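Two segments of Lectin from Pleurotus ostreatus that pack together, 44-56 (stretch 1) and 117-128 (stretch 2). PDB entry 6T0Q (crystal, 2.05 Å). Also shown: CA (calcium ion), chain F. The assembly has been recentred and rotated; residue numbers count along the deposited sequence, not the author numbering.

Stretch 1 44-56: PGGSNIISTRPFR
Stretch 2, residues 117-128: QNLVANSPAGIM

The side chain of Asn118 serves two partners at once: its OD1 binds the calcium ion at 2.5 Å, while its ND2 donates a hydrogen bond to Ile49 O (2.9 Å) in the opposing stretch. Its chi1 is t (-176°), with chi2 at 23°. Ser123 OG (chi1 76°, p) and Pro124 O also bind the ion, each at 2.5 Å, with water 1 at 2.7 Å and two ligands from elsewhere in the structure. Asn118 OD1 and Ser123 OG, 3.0 Å apart, meet there without a hydrogen bond.

The stretches pair antiparallel in two separate ladders, offset in register by two residues. In the first, Ser51 and Asn118 form a hydrogen-bonded pair (CA–CA 5.3 Å), with Asn118 N to Ser51 O at 2.8 Å and Ser51 N to Asn118 O at 3.2 Å. Thr52 and Gln117 follow as a non-hydrogen-bonded pair, their CA atoms 4.3 Å apart; their side chains share the face opposite that of Ser51 and Asn118.

Between the ladders, stretch 2 makes a type II turn from Val120 to Ser123, with Ala121 at phi/psi -65/148 and Asn122 at 62/25. Ser123 OG donates to Val120 O (2.6 Å) across it. Ile50 (m, t) lies against the turn, its CD1 4.0 Å from Ala121 CB.

Where the turn ends, a single bridge joins Asn48 (-127/155) to Ser123: Asn48 N donates to Ser123 O at 2.8 Å, whereas the return bond from Ser123 N to Asn48 O is weak at 3.5 Å. Pro124 CA then makes a CA-H...O contact with Gly46 O (3.3 Å).

Outside the ladders, toward the C-terminal end of each stretch, Phe55 (m, chi2 -87°) and Ile127 (p, t) point toward each other's stretch, their CA atoms 9.0 Å apart. Ile127 CG1 lies over one ring face, and CD1 of Ile127 approaches Phe55 CD2 to 3.5 Å.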

# COMPACT_ATOMS: atom_id res chain seq x y z
N PRO A 44 -18.83 -39.97 -30.22
CA PRO A 44 -18.80 -39.00 -29.12
C PRO A 44 -19.40 -39.60 -27.86
O PRO A 44 -20.44 -40.25 -27.90
CB PRO A 44 -19.64 -37.82 -29.65
CG PRO A 44 -20.48 -38.40 -30.75
CD PRO A 44 -19.72 -39.57 -31.32
N GLY A 45 -18.72 -39.40 -26.73
CA GLY A 45 -19.18 -40.05 -25.52
C GLY A 45 -18.93 -41.54 -25.49
O GLY A 45 -19.44 -42.23 -24.60
N GLY A 46 -18.15 -42.07 -26.43
CA GLY A 46 -17.84 -43.48 -26.46
C GLY A 46 -16.70 -43.85 -25.53
O GLY A 46 -16.15 -43.04 -24.79
N SER A 47 -16.34 -45.14 -25.59
CA SER A 47 -15.25 -45.71 -24.81
C SER A 47 -13.91 -45.09 -25.19
O SER A 47 -13.53 -45.07 -26.37
CB SER A 47 -15.23 -47.22 -25.06
OG SER A 47 -14.03 -47.81 -24.60
N ASN A 48 -13.16 -44.61 -24.20
CA ASN A 48 -11.84 -44.04 -24.42
C ASN A 48 -10.80 -44.69 -23.51
O ASN A 48 -11.12 -45.19 -22.43
CB ASN A 48 -11.83 -42.52 -24.19
CG ASN A 48 -12.39 -41.77 -25.38
OD1 ASN A 48 -11.65 -41.40 -26.29
ND2 ASN A 48 -13.70 -41.58 -25.40
N ILE A 49 -9.55 -44.64 -23.95
CA ILE A 49 -8.46 -45.24 -23.19
C ILE A 49 -8.03 -44.30 -22.06
O ILE A 49 -8.23 -43.09 -22.11
CB ILE A 49 -7.26 -45.58 -24.10
CG1 ILE A 49 -6.69 -44.29 -24.71
CG2 ILE A 49 -7.67 -46.61 -25.17
CD1 ILE A 49 -5.33 -44.47 -25.39
N ILE A 50 -7.40 -44.89 -21.04
CA ILE A 50 -6.75 -44.09 -20.01
C ILE A 50 -5.66 -43.25 -20.67
O ILE A 50 -4.80 -43.78 -21.39
CB ILE A 50 -6.18 -45.00 -18.91
CG1 ILE A 50 -7.33 -45.67 -18.14
CG2 ILE A 50 -5.30 -44.20 -17.96
CD1 ILE A 50 -6.85 -46.74 -17.13
N SER A 51 -5.70 -41.94 -20.43
CA SER A 51 -4.84 -41.03 -21.18
C SER A 51 -5.00 -39.62 -20.64
O SER A 51 -6.01 -39.28 -20.02
CB SER A 51 -5.18 -41.06 -22.68
OG SER A 51 -6.57 -40.86 -22.88
N THR A 52 -3.98 -38.81 -20.91
CA THR A 52 -4.00 -37.37 -20.67
C THR A 52 -3.84 -36.66 -22.01
O THR A 52 -3.02 -37.08 -22.84
CB THR A 52 -2.88 -36.97 -19.69
OG1 THR A 52 -3.04 -37.71 -18.47
CG2 THR A 52 -2.93 -35.47 -19.38
N ARG A 53 -4.62 -35.61 -22.24
CA ARG A 53 -4.63 -34.96 -23.55
C ARG A 53 -4.65 -33.44 -23.41
O ARG A 53 -5.32 -32.92 -22.50
CB ARG A 53 -5.86 -35.43 -24.36
CG ARG A 53 -5.84 -36.93 -24.70
CD ARG A 53 -4.68 -37.23 -25.65
NE ARG A 53 -4.66 -38.61 -26.14
CZ ARG A 53 -3.78 -39.53 -25.76
NH1 ARG A 53 -2.85 -39.23 -24.86
NH2 ARG A 53 -3.83 -40.75 -26.27
N PRO A 54 -3.94 -32.72 -24.27
CA PRO A 54 -3.93 -31.26 -24.21
C PRO A 54 -5.03 -30.61 -25.05
O PRO A 54 -5.44 -31.12 -26.09
CB PRO A 54 -2.56 -30.90 -24.80
CG PRO A 54 -2.37 -31.94 -25.87
CD PRO A 54 -3.02 -33.23 -25.31
N PHE A 55 -5.47 -29.44 -24.58
CA PHE A 55 -6.45 -28.62 -25.28
C PHE A 55 -6.05 -27.16 -25.13
O PHE A 55 -5.72 -26.72 -24.03
CB PHE A 55 -7.87 -28.86 -24.73
CG PHE A 55 -8.29 -30.30 -24.81
CD1 PHE A 55 -8.88 -30.80 -25.97
CD2 PHE A 55 -8.02 -31.17 -23.77
CE1 PHE A 55 -9.22 -32.14 -26.08
CE2 PHE A 55 -8.38 -32.52 -23.86
CZ PHE A 55 -8.97 -33.01 -25.02
N ARG A 56 -6.07 -26.42 -26.24
CA ARG A 56 -5.56 -25.05 -26.29
C ARG A 56 -6.46 -24.19 -27.16
O ARG A 56 -6.96 -24.65 -28.19
CB ARG A 56 -4.16 -24.96 -26.92
CG ARG A 56 -3.00 -25.20 -26.02
CD ARG A 56 -1.72 -25.19 -26.86
NE ARG A 56 -1.55 -23.97 -27.65
CZ ARG A 56 -0.54 -23.11 -27.47
NH1 ARG A 56 0.36 -23.33 -26.53
NH2 ARG A 56 -0.44 -22.02 -28.24
N GLN A 117 -7.85 -35.40 -18.39
CA GLN A 117 -7.35 -36.72 -18.02
C GLN A 117 -8.51 -37.70 -17.91
O GLN A 117 -9.46 -37.47 -17.15
CB GLN A 117 -6.57 -36.66 -16.70
CG GLN A 117 -5.88 -37.96 -16.36
CD GLN A 117 -4.97 -37.86 -15.14
OE1 GLN A 117 -5.12 -36.97 -14.29
NE2 GLN A 117 -4.02 -38.79 -15.03
N ASN A 118 -8.42 -38.79 -18.67
CA ASN A 118 -9.34 -39.92 -18.52
C ASN A 118 -8.67 -40.95 -17.62
O ASN A 118 -7.59 -41.46 -17.95
CB ASN A 118 -9.68 -40.54 -19.87
CG ASN A 118 -10.70 -41.67 -19.74
OD1 ASN A 118 -11.46 -41.72 -18.77
ND2 ASN A 118 -10.72 -42.58 -20.71
N LEU A 119 -9.30 -41.25 -16.49
CA LEU A 119 -8.71 -42.14 -15.49
C LEU A 119 -9.21 -43.57 -15.58
O LEU A 119 -8.61 -44.46 -14.97
CB LEU A 119 -9.00 -41.61 -14.07
CG LEU A 119 -8.33 -40.27 -13.76
CD1 LEU A 119 -8.80 -39.73 -12.41
CD2 LEU A 119 -6.82 -40.44 -13.78
N VAL A 120 -10.30 -43.82 -16.30
CA VAL A 120 -10.99 -45.10 -16.24
C VAL A 120 -11.04 -45.68 -17.65
O VAL A 120 -11.53 -45.03 -18.58
CB VAL A 120 -12.40 -44.94 -15.66
CG1 VAL A 120 -13.15 -46.27 -15.69
CG2 VAL A 120 -12.32 -44.40 -14.21
N ALA A 121 -10.53 -46.91 -17.80
CA ALA A 121 -10.49 -47.54 -19.11
C ALA A 121 -11.90 -47.79 -19.62
O ALA A 121 -12.83 -48.04 -18.85
CB ALA A 121 -9.70 -48.85 -19.06
N ASN A 122 -12.06 -47.72 -20.95
CA ASN A 122 -13.32 -48.00 -21.63
C ASN A 122 -14.43 -47.04 -21.22
O ASN A 122 -15.61 -47.38 -21.35
CB ASN A 122 -13.80 -49.44 -21.40
CG ASN A 122 -12.75 -50.47 -21.76
OD1 ASN A 122 -12.12 -50.39 -22.82
ND2 ASN A 122 -12.54 -51.44 -20.88
N SER A 123 -14.10 -45.84 -20.75
CA SER A 123 -15.10 -44.91 -20.26
C SER A 123 -15.08 -43.64 -21.11
O SER A 123 -14.11 -43.38 -21.82
CB SER A 123 -14.85 -44.56 -18.78
OG SER A 123 -13.77 -43.64 -18.65
N PRO A 124 -16.15 -42.83 -21.07
CA PRO A 124 -16.14 -41.59 -21.84
C PRO A 124 -15.12 -40.61 -21.29
O PRO A 124 -14.67 -40.71 -20.15
CB PRO A 124 -17.57 -41.05 -21.70
CG PRO A 124 -18.15 -41.75 -20.51
CD PRO A 124 -17.43 -43.07 -20.37
N ALA A 125 -14.72 -39.65 -22.13
CA ALA A 125 -13.74 -38.65 -21.73
C ALA A 125 -14.14 -37.30 -22.31
O ALA A 125 -14.57 -37.23 -23.46
CB ALA A 125 -12.32 -39.02 -22.22
N GLY A 126 -13.97 -36.24 -21.53
CA GLY A 126 -14.36 -34.94 -22.03
C GLY A 126 -14.03 -33.80 -21.08
O GLY A 126 -13.93 -34.01 -19.87
N ILE A 127 -13.83 -32.61 -21.63
CA ILE A 127 -13.72 -31.41 -20.81
C ILE A 127 -14.72 -30.39 -21.35
O ILE A 127 -15.02 -30.36 -22.55
CB ILE A 127 -12.29 -30.81 -20.78
CG1 ILE A 127 -11.84 -30.42 -22.17
CG2 ILE A 127 -11.29 -31.78 -20.11
CD1 ILE A 127 -10.66 -29.47 -22.18
N MET A 128 -15.22 -29.56 -20.46
CA MET A 128 -16.18 -28.52 -20.81
C MET A 128 -15.85 -27.28 -19.98
O MET A 128 -15.59 -27.40 -18.79
CB MET A 128 -17.62 -28.96 -20.54
CG MET A 128 -18.63 -27.80 -20.51
SD MET A 128 -20.32 -28.30 -20.13
CE MET A 128 -20.86 -28.86 -21.73
CA CA F . -13.72 -41.22 -17.88
O HOH W 1 -14.63 -42.27 -15.53